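PDB 1VKE: carboxymuconolactone decarboxylase family protein from Thermotoga maritima, which probably acts as an AhpD-like oxidoreductase with peroxiredoxin activity, possibly as part of an antioxidative response. Local coordinates for residues Thr57-Gly62 against Ile75-Val80; Ala65-Arg70 against Asp97-Val102; Arg81-Gly86 against Glu119-Met124; Glu91-Leu96 against Arg113-Leu118. One frame throughout, in Å; residues are numbered along the deposited sequence. Where two conformers were deposited one is given.

Interaction 1. Residues Thr57-Gly62 against Ile75-Val80; sequences TKELMG and IRYHLV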
loop_
_atom_site.group_PDB
_atom_site.type_symbol
_atom_site.label_atom_id
_atom_site.label_comp_id
_atom_site.label_asym_id
_atom_site.label_seq_id
_atom_site.Cartn_x
_atom_site.Cartn_y
_atom_site.Cartn_z
ATOM N N THR E 57 -20.384 -14.984 1.550
ATOM C CA THR E 57 -19.534 -14.446 2.597
ATOM C C THR E 57 -18.110 -14.285 2.103
ATOM O O THR E 57 -17.476 -13.237 2.337
ATOM C CB THR E 57 -19.566 -15.360 3.801
ATOM O OG1 THR E 57 -20.901 -15.375 4.369
ATOM C CG2 THR E 57 -18.670 -14.818 4.908
ATOM N N LYS E 58 -17.580 -15.336 1.466
ATOM C CA LYS E 58 -16.179 -15.276 0.988
ATOM C C LYS E 58 -15.994 -14.199 -0.094
ATOM O O LYS E 58 -14.978 -13.458 -0.101
ATOM C CB LYS E 58 -15.689 -16.648 0.523
ATOM C CG LYS E 58 -15.547 -17.664 1.625
ATOM C CD LYS E 58 -14.849 -18.911 1.146
ATOM C CE LYS E 58 -14.718 -19.954 2.241
ATOM N NZ LYS E 58 -13.769 -21.080 1.960
ATOM N N GLU E 59 -16.969 -14.080 -0.987
ATOM C CA GLU E 59 -16.882 -13.033 -2.031
ATOM C C GLU E 59 -16.991 -11.611 -1.457
ATOM O O GLU E 59 -16.304 -10.705 -1.922
ATOM C CB GLU E 59 -17.881 -13.306 -3.143
ATOM C CG GLU E 59 -17.562 -14.585 -3.914
ATOM C CD GLU E 59 -16.328 -14.508 -4.832
ATOM O OE1 GLU E 59 -15.782 -13.404 -5.005
ATOM O OE2 GLU E 59 -15.943 -15.559 -5.422
ATOM N N LEU E 60 -17.804 -11.430 -0.425
ATOM C CA LEU E 60 -17.850 -10.171 0.303
ATOM C C LEU E 60 -16.511 -9.879 0.995
ATOM O O LEU E 60 -16.043 -8.749 1.017
ATOM C CB LEU E 60 -18.992 -10.151 1.303
ATOM C CG LEU E 60 -20.369 -9.984 0.657
ATOM C CD1 LEU E 60 -21.399 -10.422 1.709
ATOM C CD2 LEU E 60 -20.631 -8.554 0.196
ATOM N N MET E 61 -15.852 -10.889 1.539
ATOM C CA MET E 61 -14.488 -10.699 2.065
ATOM C C MET E 61 -13.486 -10.324 0.996
ATOM O O MET E 61 -12.643 -9.455 1.223
ATOM C CB MET E 61 -14.021 -11.959 2.813
ATOM C CG MET E 61 -14.829 -12.239 4.053
ATOM S SD MET E 61 -14.416 -13.880 4.731
ATOM C CE MET E 61 -15.327 -13.715 6.252
ATOM N N GLY E 62 -13.571 -10.965 -0.168
ATOM C CA GLY E 62 -12.737 -10.599 -1.285
ATOM C C GLY E 62 -12.953 -9.108 -1.631
ATOM O O GLY E 62 -12.017 -8.351 -1.982
ATOM N N ILE E 75 -11.890 -5.353 -7.315
ATOM C CA ILE E 75 -13.189 -4.887 -6.809
ATOM C C ILE E 75 -14.312 -5.302 -7.771
ATOM O O ILE E 75 -15.375 -5.854 -7.380
ATOM C CB ILE E 75 -13.201 -3.338 -6.644
ATOM C CG1 ILE E 75 -12.285 -2.955 -5.481
ATOM C CG2 ILE E 75 -14.664 -2.832 -6.388
ATOM C CD1 ILE E 75 -12.029 -1.487 -5.364
ATOM N N ARG E 76 -14.091 -5.016 -9.050
ATOM C CA ARG E 76 -15.071 -5.385 -10.091
ATOM C C ARG E 76 -15.390 -6.890 -10.119
ATOM O O ARG E 76 -16.553 -7.293 -10.154
ATOM C CB ARG E 76 -14.610 -4.933 -11.469
ATOM C CG ARG E 76 -14.712 -3.457 -11.726
ATOM C CD ARG E 76 -14.069 -3.052 -13.103
ATOM N NE ARG E 76 -13.808 -1.610 -13.182
ATOM C CZ ARG E 76 -12.599 -1.021 -13.318
ATOM N NH1 ARG E 76 -11.471 -1.727 -13.388
ATOM N NH2 ARG E 76 -12.526 0.308 -13.386
ATOM N N TYR E 77 -14.345 -7.714 -10.064
ATOM C CA TYR E 77 -14.476 -9.143 -10.088
ATOM C C TYR E 77 -15.348 -9.578 -8.908
ATOM O O TYR E 77 -16.325 -10.308 -9.053
ATOM C CB TYR E 77 -13.092 -9.868 -9.981
ATOM C CG TYR E 77 -13.291 -11.356 -9.847
ATOM C CD1 TYR E 77 -13.481 -12.159 -10.954
ATOM C CD2 TYR E 77 -13.247 -11.973 -8.591
ATOM C CE1 TYR E 77 -13.740 -13.540 -10.809
ATOM C CE2 TYR E 77 -13.503 -13.342 -8.454
ATOM C CZ TYR E 77 -13.730 -14.103 -9.567
ATOM O OH TYR E 77 -13.955 -15.464 -9.467
ATOM N N HIS E 78 -14.998 -9.141 -7.698
ATOM C CA HIS E 78 -15.799 -9.593 -6.524
ATOM C C HIS E 78 -17.216 -9.030 -6.497
ATOM O O HIS E 78 -18.128 -9.681 -5.971
ATOM C CB HIS E 78 -15.033 -9.320 -5.246
ATOM C CG HIS E 78 -13.832 -10.183 -5.128
ATOM N ND1 HIS E 78 -13.902 -11.551 -4.922
ATOM C CD2 HIS E 78 -12.515 -9.883 -5.204
ATOM C CE1 HIS E 78 -12.676 -12.041 -4.910
ATOM N NE2 HIS E 78 -11.813 -11.046 -5.043
ATOM N N LEU E 79 -17.425 -7.840 -7.044
ATOM C CA LEU E 79 -18.787 -7.317 -7.162
ATOM C C LEU E 79 -19.597 -8.222 -8.053
ATOM O O LEU E 79 -20.761 -8.538 -7.758
ATOM C CB LEU E 79 -18.827 -5.888 -7.746
ATOM C CG LEU E 79 -18.586 -4.754 -6.753
ATOM C CD1 LEU E 79 -18.416 -3.406 -7.479
ATOM C CD2 LEU E 79 -19.708 -4.673 -5.694
ATOM N N VAL E 80 -19.044 -8.622 -9.197
ATOM C CA VAL E 80 -19.812 -9.560 -10.059
ATOM C C VAL E 80 -20.217 -10.812 -9.261
ATOM O O VAL E 80 -21.366 -11.259 -9.295
ATOM C CB VAL E 80 -19.024 -9.949 -11.339
ATOM C CG1 VAL E 80 -19.723 -10.999 -12.140
ATOM C CG2 VAL E 80 -18.775 -8.716 -12.172
HETATM O O HOH W 1 -13.887 -16.372 -6.932
#
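The bond from His78 ND1 to Glu59 OE1, 2.6 Å long, joins helix 55-68 to helix 72-84. Its N-H...O angle is 156°. The carboxylate oxygen sits at the edge of the imidazole, nearly in the ring plane, and is approached almost along its own C-O direction. Glu59 reaches this edge because its chain is bent at the second torsion (chi2 -72°). The two flat groups remain twisted against each other, with their planes 41° apart.

Both faces of the imidazole are occupied. Gly62 CA stands over the ring centre, 3.8 Å from the centroid, in a CH-pi contact that brings helix backbone close because glycine has no side chain there. Over the opposite face lies Tyr77 CD2. A bridging water, 2.7 Å from Tyr77 OH and donating to Glu59 OE2, holds the second carboxylate oxygen, which also forms a salt bridge with Arg81. Thus the ring is sandwiched between a backbone and an aromatic while its ND1 edge is fixed, and NE2 is left to hydrogen-bond a bound unidentified ligand.

The segments run nearly antiparallel, their axes approaching to 8.6 Å. A glutamate paired with a histidine that follows a CxxC motif, here the disulfide Cys71-Cys74, is consistent with the redox site of AhpD-like proteins.

Interaction 2. Residues Ala65-Arg70 against Asp97-Val102; sequences ASTVLR and DIALVV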
loop_
_atom_site.group_PDB
_atom_site.type_symbol
_atom_site.label_atom_id
_atom_site.label_comp_id
_atom_site.label_asym_id
_atom_site.label_seq_id
_atom_site.Cartn_x
_atom_site.Cartn_y
_atom_site.Cartn_z
ATOM N N ALA E 65 -11.276 -6.884 1.045
ATOM C CA ALA E 65 -9.813 -6.900 0.907
ATOM C C ALA E 65 -9.394 -6.081 -0.326
ATOM O O ALA E 65 -8.432 -5.285 -0.244
ATOM C CB ALA E 65 -9.298 -8.311 0.789
ATOM N N SER E 66 -10.089 -6.267 -1.435
ATOM C CA SER E 66 -9.762 -5.590 -2.714
ATOM C C SER E 66 -9.991 -4.093 -2.616
ATOM O O SER E 66 -9.312 -3.335 -3.271
ATOM C CB SER E 66 -10.667 -6.158 -3.829
ATOM O OG SER E 66 -10.425 -7.557 -4.021
ATOM N N THR E 67 -10.968 -3.664 -1.823
ATOM C CA THR E 67 -11.245 -2.247 -1.651
ATOM C C THR E 67 -10.212 -1.543 -0.768
ATOM O O THR E 67 -9.733 -0.468 -1.105
ATOM C CB THR E 67 -12.680 -2.056 -1.096
ATOM O OG1 THR E 67 -13.615 -2.661 -1.993
ATOM C CG2 THR E 67 -13.037 -0.562 -0.999
ATOM N N VAL E 68 -9.858 -2.116 0.388
ATOM C CA VAL E 68 -8.896 -1.460 1.244
ATOM C C VAL E 68 -7.503 -1.424 0.585
ATOM O O VAL E 68 -6.665 -0.535 0.884
ATOM C CB VAL E 68 -8.756 -2.070 2.680
ATOM C CG1 VAL E 68 -10.054 -1.970 3.416
ATOM C CG2 VAL E 68 -8.216 -3.467 2.655
ATOM N N LEU E 69 -7.232 -2.415 -0.296
ATOM C CA LEU E 69 -5.983 -2.435 -1.064
ATOM C C LEU E 69 -6.068 -1.669 -2.412
ATOM O O LEU E 69 -5.072 -1.601 -3.150
ATOM C CB LEU E 69 -5.514 -3.870 -1.312
ATOM C CG LEU E 69 -5.095 -4.658 -0.064
ATOM C CD1 LEU E 69 -4.954 -6.133 -0.408
ATOM C CD2 LEU E 69 -3.823 -4.134 0.561
ATOM N N ARG E 70 -7.240 -1.122 -2.712
ATOM C CA ARG E 70 -7.439 -0.196 -3.809
ATOM C C ARG E 70 -7.103 -0.814 -5.169
ATOM O O ARG E 70 -6.353 -0.227 -5.951
ATOM C CB ARG E 70 -6.648 1.083 -3.553
ATOM C CG ARG E 70 -7.227 1.898 -2.468
ATOM C CD ARG E 70 -6.566 3.254 -2.335
ATOM N NE ARG E 70 -5.251 3.184 -1.735
ATOM C CZ ARG E 70 -4.183 3.960 -2.072
ATOM N NH1 ARG E 70 -4.175 4.798 -3.105
ATOM N NH2 ARG E 70 -3.099 3.794 -1.387
ATOM N N ASP E 97 -18.524 -0.082 3.654
ATOM C CA ASP E 97 -18.359 0.873 4.774
ATOM C C ASP E 97 -17.207 0.466 5.693
ATOM O O ASP E 97 -16.443 1.317 6.160
ATOM C CB ASP E 97 -19.619 0.965 5.608
ATOM C CG ASP E 97 -20.644 1.917 5.057
ATOM O OD1 ASP E 97 -20.301 2.780 4.217
ATOM O OD2 ASP E 97 -21.827 1.893 5.490
ATOM N N ILE E 98 -17.047 -0.840 5.921
ATOM C CA ILE E 98 -15.919 -1.355 6.698
ATOM C C ILE E 98 -14.629 -1.028 5.976
ATOM O O ILE E 98 -13.679 -0.535 6.566
ATOM C CB ILE E 98 -16.077 -2.882 6.964
ATOM C CG1 ILE E 98 -17.161 -3.139 8.020
ATOM C CG2 ILE E 98 -14.788 -3.467 7.422
ATOM C CD1 ILE E 98 -17.693 -4.564 8.094
ATOM N N ALA E 99 -14.579 -1.318 4.686
ATOM C CA ALA E 99 -13.405 -0.994 3.876
ATOM C C ALA E 99 -13.053 0.503 3.901
ATOM O O ALA E 99 -11.888 0.883 3.997
ATOM C CB ALA E 99 -13.614 -1.434 2.426
ATOM N N LEU E 100 -14.066 1.340 3.770
ATOM C CA LEU E 100 -13.865 2.778 3.779
ATOM C C LEU E 100 -13.270 3.278 5.106
ATOM O O LEU E 100 -12.321 4.083 5.133
ATOM C CB LEU E 100 -15.183 3.493 3.514
ATOM C CG LEU E 100 -15.229 5.012 3.608
ATOM C CD1 LEU E 100 -14.314 5.640 2.582
ATOM C CD2 LEU E 100 -16.665 5.495 3.425
ATOM N N VAL E 101 -13.864 2.842 6.216
ATOM C CA VAL E 101 -13.396 3.297 7.516
ATOM C C VAL E 101 -11.979 2.806 7.782
ATOM O O VAL E 101 -11.111 3.593 8.233
ATOM C CB VAL E 101 -14.399 2.917 8.633
ATOM C CG1 VAL E 101 -13.825 3.198 9.978
ATOM C CG2 VAL E 101 -15.695 3.712 8.419
ATOM N N VAL E 102 -11.719 1.534 7.478
ATOM C CA VAL E 102 -10.437 0.903 7.767
ATOM C C VAL E 102 -9.324 1.452 6.868
ATOM O O VAL E 102 -8.201 1.728 7.313
ATOM C CB VAL E 102 -10.524 -0.631 7.620
ATOM C CG1 VAL E 102 -9.132 -1.291 7.698
ATOM C CG2 VAL E 102 -11.461 -1.243 8.677
#
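Thr67 and Ala99 meet methyl to methyl where helix 55-68 nears its end against helix 89-103. Following the threonine outward, CB already touches, at 3.7 Å from Ala99 CB. At the branch the two arms part company. CG2, placed anti to the backbone N by a chi1 of -58°, continues to the same alanine methyl and lies 3.6 Å from Ala99 CB. OG1 turns back along its own helix and hydrogen-bonds to Leu63 O, so the polar arm of this buried side chain is satisfied without a partner on the opposing helix.

One residue on, Val68 covers another part of Ala99. Its CG1 comes within 3.4 Å of Ala99 O and 3.7 Å of Ala99 CB, and makes a looser contact of 4.4 Å with Val102 CG1. The small alanine lets the backbones draw close: the CA atoms of Val68 and Ala99 are 5.2 Å apart. Just beyond, Arg70 takes a positive phi of 61° in a Schellman motif that ends the helix.

Other helices surround the pair. Thr67 also packs on Ile75 of helix 72-84, Leu100 packs on helix 108-127, and Val102 faces Tyr48 of a second subunit.

Interaction 3. Residues Arg81-Gly86 against Glu119-Met124; sequences RCVQEG and EELREM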
loop_
_atom_site.group_PDB
_atom_site.type_symbol
_atom_site.label_atom_id
_atom_site.label_comp_id
_atom_site.label_asym_id
_atom_site.label_seq_id
_atom_site.Cartn_x
_atom_site.Cartn_y
_atom_site.Cartn_z
ATOM N N ARG E 81 -19.238 -11.399 -8.564
ATOM C CA ARG E 81 -19.499 -12.652 -7.860
ATOM C C ARG E 81 -20.513 -12.420 -6.744
ATOM O O ARG E 81 -21.403 -13.267 -6.511
ATOM C CB ARG E 81 -18.199 -13.145 -7.233
ATOM C CG ARG E 81 -17.176 -13.611 -8.224
ATOM C CD ARG E 81 -17.550 -14.926 -8.877
ATOM N NE ARG E 81 -17.739 -15.958 -7.838
ATOM C CZ ARG E 81 -18.886 -16.593 -7.570
ATOM N NH1 ARG E 81 -19.974 -16.379 -8.291
ATOM N NH2 ARG E 81 -18.917 -17.482 -6.589
ATOM N N CYS E 82 -20.405 -11.290 -6.025
ATOM C CA CYS E 82 -21.390 -10.988 -4.951
ATOM C C CYS E 82 -22.819 -10.903 -5.531
ATOM O O CYS E 82 -23.783 -11.449 -4.985
ATOM C CB CYS E 82 -21.081 -9.680 -4.260
ATOM S SG CYS E 82 -19.611 -9.781 -3.152
ATOM N N VAL E 83 -22.946 -10.192 -6.623
ATOM C CA VAL E 83 -24.263 -10.100 -7.298
ATOM C C VAL E 83 -24.778 -11.469 -7.748
ATOM O O VAL E 83 -25.950 -11.855 -7.488
ATOM C CB VAL E 83 -24.190 -9.106 -8.494
ATOM C CG1 VAL E 83 -25.414 -9.172 -9.395
ATOM C CG2 VAL E 83 -23.986 -7.686 -7.955
ATOM N N GLN E 84 -23.897 -12.237 -8.381
ATOM C CA GLN E 84 -24.248 -13.603 -8.832
ATOM C C GLN E 84 -24.727 -14.493 -7.689
ATOM O O GLN E 84 -25.619 -15.309 -7.869
ATOM C CB GLN E 84 -23.069 -14.281 -9.537
ATOM C CG GLN E 84 -22.723 -13.666 -10.905
ATOM C CD GLN E 84 -21.513 -14.312 -11.578
ATOM O OE1 GLN E 84 -20.566 -14.720 -10.906
ATOM N NE2 GLN E 84 -21.556 -14.414 -12.913
ATOM N N GLU E 85 -24.123 -14.326 -6.524
ATOM C CA GLU E 85 -24.441 -15.111 -5.343
ATOM C C GLU E 85 -25.569 -14.510 -4.507
ATOM O O GLU E 85 -25.839 -14.978 -3.394
ATOM C CB GLU E 85 -23.193 -15.303 -4.488
ATOM C CG GLU E 85 -22.097 -16.116 -5.128
ATOM C CD GLU E 85 -22.486 -17.567 -5.412
ATOM O OE1 GLU E 85 -23.425 -18.106 -4.771
ATOM O OE2 GLU E 85 -21.817 -18.159 -6.278
ATOM N N GLY E 86 -26.249 -13.499 -5.046
ATOM C CA GLY E 86 -27.497 -13.015 -4.453
ATOM C C GLY E 86 -27.304 -11.998 -3.342
ATOM O O GLY E 86 -28.224 -11.749 -2.571
ATOM N N GLU E 119 -24.116 -0.334 -10.084
ATOM C CA GLU E 119 -25.312 0.198 -10.791
ATOM C C GLU E 119 -25.428 -0.397 -12.175
ATOM O O GLU E 119 -26.564 -0.744 -12.618
ATOM C CB GLU E 119 -25.299 1.713 -10.788
ATOM C CG GLU E 119 -25.705 2.185 -9.408
ATOM C CD GLU E 119 -25.580 3.679 -9.182
ATOM O OE1 GLU E 119 -25.163 4.397 -10.110
ATOM O OE2 GLU E 119 -25.906 4.116 -8.044
ATOM N N GLU E 120 -24.301 -0.535 -12.871
ATOM C CA GLU E 120 -24.295 -1.172 -14.190
ATOM C C GLU E 120 -24.784 -2.625 -14.122
ATOM O O GLU E 120 -25.605 -3.056 -14.957
ATOM C CB GLU E 120 -22.887 -1.125 -14.795
ATOM C CG GLU E 120 -22.809 -1.612 -16.229
ATOM C CD GLU E 120 -21.378 -1.571 -16.785
ATOM O OE1 GLU E 120 -20.519 -0.832 -16.201
ATOM O OE2 GLU E 120 -21.127 -2.281 -17.796
ATOM N N LEU E 121 -24.317 -3.372 -13.117
ATOM C CA LEU E 121 -24.755 -4.759 -12.936
ATOM C C LEU E 121 -26.267 -4.835 -12.635
ATOM O O LEU E 121 -26.954 -5.703 -13.147
ATOM C CB LEU E 121 -23.989 -5.433 -11.793
ATOM C CG LEU E 121 -22.475 -5.534 -12.029
ATOM C CD1 LEU E 121 -21.784 -6.091 -10.805
ATOM C CD2 LEU E 121 -22.170 -6.367 -13.247
ATOM N N ARG E 122 -26.755 -3.947 -11.784
ATOM C CA ARG E 122 -28.208 -3.920 -11.451
ATOM C C ARG E 122 -29.057 -3.588 -12.677
ATOM O O ARG E 122 -30.155 -4.130 -12.834
ATOM C CB ARG E 122 -28.523 -2.976 -10.291
ATOM C CG ARG E 122 -27.936 -3.432 -8.927
ATOM C CD ARG E 122 -28.312 -4.835 -8.517
ATOM N NE ARG E 122 -27.790 -5.133 -7.184
ATOM C CZ ARG E 122 -27.679 -6.346 -6.663
ATOM N NH1 ARG E 122 -28.063 -7.410 -7.335
ATOM N NH2 ARG E 122 -27.169 -6.467 -5.444
ATOM N N GLU E 123 -28.526 -2.733 -13.558
ATOM C CA GLU E 123 -29.236 -2.411 -14.805
ATOM C C GLU E 123 -29.276 -3.645 -15.754
ATOM O O GLU E 123 -30.325 -3.943 -16.330
ATOM C CB GLU E 123 -28.616 -1.163 -15.433
ATOM C CG GLU E 123 -29.170 -0.734 -16.789
ATOM C CD GLU E 123 -30.511 -0.014 -16.695
ATOM O OE1 GLU E 123 -30.979 0.270 -15.545
ATOM O OE2 GLU E 123 -31.109 0.279 -17.782
ATOM N N MET E 124 -28.149 -4.369 -15.859
ATOM C CA MET E 124 -28.138 -5.653 -16.571
ATOM C C MET E 124 -29.200 -6.588 -15.983
ATOM O O MET E 124 -29.981 -7.212 -16.697
ATOM C CB MET E 124 -26.773 -6.322 -16.518
ATOM C CG MET E 124 -25.783 -5.569 -17.301
ATOM S SD MET E 124 -24.120 -6.285 -17.229
ATOM C CE MET E 124 -24.292 -7.746 -18.227
HETATM O O HOH W 2 -27.645 -10.096 -6.176
#
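One face of the Arg122 guanidinium is covered by Val83 CG2, which stands 4.0 Å above the plane and toward its rim, while a water lies in plane at the edge. That water accepts from Arg122 NH1 at 3.0 Å and donates to Val83 O at 2.8 Å, so the same valine meets the arginine through a methyl and, indirectly, through its carbonyl. Other polar partners fix the plane: Asp89 takes NE and Glu125 takes NH1 in salt bridges, and NH2 bonds to Ala87 O. A bend in the arginine chain at chi2 (-54°) brings the guanidinium alongside the valine, the two side chains passing in opposite directions, and Val83 CG1 lies 3.8 Å from Arg122 NH1.

Helix 72-84 ends beside this contact in a Schellman motif. Gly86, at a phi of 85°, is the C-prime residue, and its N bonds to Val83 O at 3.0 Å. The carbonyl that receives the water is therefore also part of the helix terminus.

Deeper in, the contact is apolar. Val83 CG2 packs at 3.9 Å against Leu121 CD1, the two side chains meeting at a slant, and Leu121 in turn leans on Tyr15 of helix 15-28.

Interaction 4. Residues Glu91-Leu96 against Arg113-Leu118; sequences EIFEAL and RAVGFL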
loop_
_atom_site.group_PDB
_atom_site.type_symbol
_atom_site.label_atom_id
_atom_site.label_comp_id
_atom_site.label_asym_id
_atom_site.label_seq_id
_atom_site.Cartn_x
_atom_site.Cartn_y
_atom_site.Cartn_z
ATOM N N GLU E 91 -26.183 -5.289 1.775
ATOM C CA GLU E 91 -25.093 -6.127 2.257
ATOM C C GLU E 91 -23.774 -5.630 1.688
ATOM O O GLU E 91 -22.789 -5.445 2.419
ATOM C CB GLU E 91 -25.308 -7.600 1.847
ATOM C CG GLU E 91 -26.435 -8.302 2.608
ATOM C CD GLU E 91 -26.736 -9.702 2.083
ATOM O OE1 GLU E 91 -26.817 -9.892 0.841
ATOM O OE2 GLU E 91 -26.956 -10.604 2.913
ATOM N N ILE E 92 -23.754 -5.364 0.387
ATOM C CA ILE E 92 -22.548 -4.818 -0.254
ATOM C C ILE E 92 -22.122 -3.479 0.357
ATOM O O ILE E 92 -20.935 -3.298 0.651
ATOM C CB ILE E 92 -22.768 -4.699 -1.786
ATOM C CG1 ILE E 92 -22.868 -6.105 -2.372
ATOM C CG2 ILE E 92 -21.648 -3.897 -2.437
ATOM C CD1 ILE E 92 -23.421 -6.134 -3.818
ATOM N N PHE E 93 -23.071 -2.580 0.607
ATOM C CA PHE E 93 -22.718 -1.276 1.194
ATOM C C PHE E 93 -22.215 -1.405 2.626
ATOM O O PHE E 93 -21.278 -0.709 2.996
ATOM C CB PHE E 93 -23.867 -0.269 1.131
ATOM C CG PHE E 93 -24.352 0.069 -0.260
ATOM C CD1 PHE E 93 -23.523 0.101 -1.343
ATOM C CD2 PHE E 93 -25.684 0.401 -0.447
ATOM C CE1 PHE E 93 -24.020 0.425 -2.610
ATOM C CE2 PHE E 93 -26.176 0.737 -1.711
ATOM C CZ PHE E 93 -25.327 0.749 -2.786
ATOM N N GLU E 94 -22.752 -2.346 3.397
ATOM C CA GLU E 94 -22.250 -2.559 4.774
ATOM C C GLU E 94 -20.826 -3.051 4.770
ATOM O O GLU E 94 -20.014 -2.646 5.613
ATOM C CB GLU E 94 -23.143 -3.520 5.561
ATOM C CG GLU E 94 -24.500 -2.922 5.927
ATOM C CD GLU E 94 -25.390 -3.834 6.763
ATOM O OE1 GLU E 94 -24.864 -4.736 7.446
ATOM O OE2 GLU E 94 -26.638 -3.640 6.715
ATOM N N ALA E 95 -20.491 -3.897 3.796
ATOM C CA ALA E 95 -19.104 -4.321 3.613
ATOM C C ALA E 95 -18.203 -3.202 3.142
ATOM O O ALA E 95 -17.078 -3.049 3.641
ATOM C CB ALA E 95 -19.056 -5.479 2.633
ATOM N N LEU E 96 -18.659 -2.395 2.179
ATOM C CA LEU E 96 -17.841 -1.322 1.649
ATOM C C LEU E 96 -17.568 -0.267 2.749
ATOM O O LEU E 96 -16.524 0.387 2.728
ATOM C CB LEU E 96 -18.489 -0.679 0.409
ATOM C CG LEU E 96 -18.517 -1.498 -0.888
ATOM C CD1 LEU E 96 -19.432 -0.860 -1.949
ATOM C CD2 LEU E 96 -17.088 -1.693 -1.420
ATOM N N ARG E 113 -16.113 4.256 -7.961
ATOM C CA ARG E 113 -16.098 3.373 -9.107
ATOM C C ARG E 113 -16.877 2.101 -8.814
ATOM O O ARG E 113 -17.577 1.576 -9.687
ATOM C CB ARG E 113 -14.646 3.071 -9.534
ATOM C CG ARG E 113 -14.037 4.275 -10.175
ATOM C CD ARG E 113 -12.851 3.970 -10.958
ATOM N NE ARG E 113 -11.723 3.836 -10.076
ATOM C CZ ARG E 113 -10.933 4.844 -9.700
ATOM N NH1 ARG E 113 -11.153 6.087 -10.083
ATOM N NH2 ARG E 113 -9.912 4.601 -8.907
ATOM N N ALA E 114 -16.761 1.597 -7.601
ATOM C CA ALA E 114 -17.462 0.384 -7.205
ATOM C C ALA E 114 -18.979 0.566 -7.287
ATOM O O ALA E 114 -19.677 -0.320 -7.782
ATOM C CB ALA E 114 -17.060 -0.045 -5.803
ATOM N N VAL E 115 -19.467 1.695 -6.787
ATOM C CA VAL E 115 -20.908 1.963 -6.778
ATOM C C VAL E 115 -21.419 2.109 -8.195
ATOM O O VAL E 115 -22.482 1.558 -8.535
ATOM C CB VAL E 115 -21.250 3.169 -5.881
ATOM C CG1 VAL E 115 -22.699 3.609 -6.116
ATOM C CG2 VAL E 115 -21.073 2.736 -4.420
ATOM N N GLY E 116 -20.643 2.748 -9.038
ATOM C CA GLY E 116 -20.967 2.890 -10.456
ATOM C C GLY E 116 -21.079 1.568 -11.193
ATOM O O GLY E 116 -22.027 1.324 -11.966
ATOM N N PHE E 117 -20.138 0.682 -10.907
ATOM C CA PHE E 117 -20.130 -0.623 -11.491
ATOM C C PHE E 117 -21.291 -1.456 -10.994
ATOM O O PHE E 117 -21.950 -2.131 -11.779
ATOM C CB PHE E 117 -18.824 -1.321 -11.194
ATOM C CG PHE E 117 -18.628 -2.561 -11.979
ATOM C CD1 PHE E 117 -18.552 -2.518 -13.365
ATOM C CD2 PHE E 117 -18.556 -3.780 -11.355
ATOM C CE1 PHE E 117 -18.388 -3.685 -14.109
ATOM C CE2 PHE E 117 -18.372 -4.952 -12.091
ATOM C CZ PHE E 117 -18.286 -4.905 -13.461
ATOM N N LEU E 118 -21.572 -1.389 -9.700
ATOM C CA LEU E 118 -22.729 -2.103 -9.145
ATOM C C LEU E 118 -24.014 -1.634 -9.841
ATOM O O LEU E 118 -24.885 -2.450 -10.192
ATOM C CB LEU E 118 -22.810 -1.882 -7.656
ATOM C CG LEU E 118 -23.980 -2.522 -6.910
ATOM C CD1 LEU E 118 -23.972 -4.020 -7.084
ATOM C CD2 LEU E 118 -23.952 -2.145 -5.447
#
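Leu118 gives up the most surface in this contact, and its two methyls divide the work. CD1 meets Ile92 CD1 tip to tip at 3.9 Å, while CD2 lies 3.8 Å from Phe93 CE1. With CG anti to the backbone N (chi1 178°) the isobutyl group extends toward helix 89-103, and the second torsion (59°) turns its two branches to neighbouring residues there.

Phe93 is the second largest contributor. Its CB sets out beside the facing helix, but the ring swings across so that one carbon, CE1, serves both Leu118 and Val115. Val115 CG2 is 4.2 Å from Phe93 CE1, the valine and phenylalanine side chains crossing at about a right angle. Ile92 completes the group, and also rests on Leu63 of helix 55-68 and on Arg122, one turn beyond Leu118.

The helices run nearly antiparallel, at 169°, yet their axes come no closer than 12.1 Å. Long side chains have to span that gap, and Leu96 and Ala114 point into it as well. Phe93 extends the packing to Thr34 of a third subunit. All the touching groups are hydrocarbon, which is consistent with shape and the hydrophobic effect, rather than a directional bond, joining these segments.

How the interactions relate
Helix 72-84 links interactions 1 and 3, helix 55-68 links 1 and 2, helix 89-103 links 2 and 4, and helix 108-127 links 3 and 4, so the four contacts tie four helices into one bundle. Interaction 1 lies deepest, its centre about 4 Å from that of the chain. It meets interaction 3 through Glu59 OE2 and Arg81 NE, 3.0 Å apart, and interaction 2 where His78 CD2 lies 3.3 Å from Ser66 OG. His78 of interaction 1 and Ser66 of interaction 2 both hydrogen-bond an unidentified ligand, which may mark a pocket near the disulfide. Interactions 3 and 4 share a hydrophobic seam, with Val83 CG2 3.8 Å from Leu118 CD1.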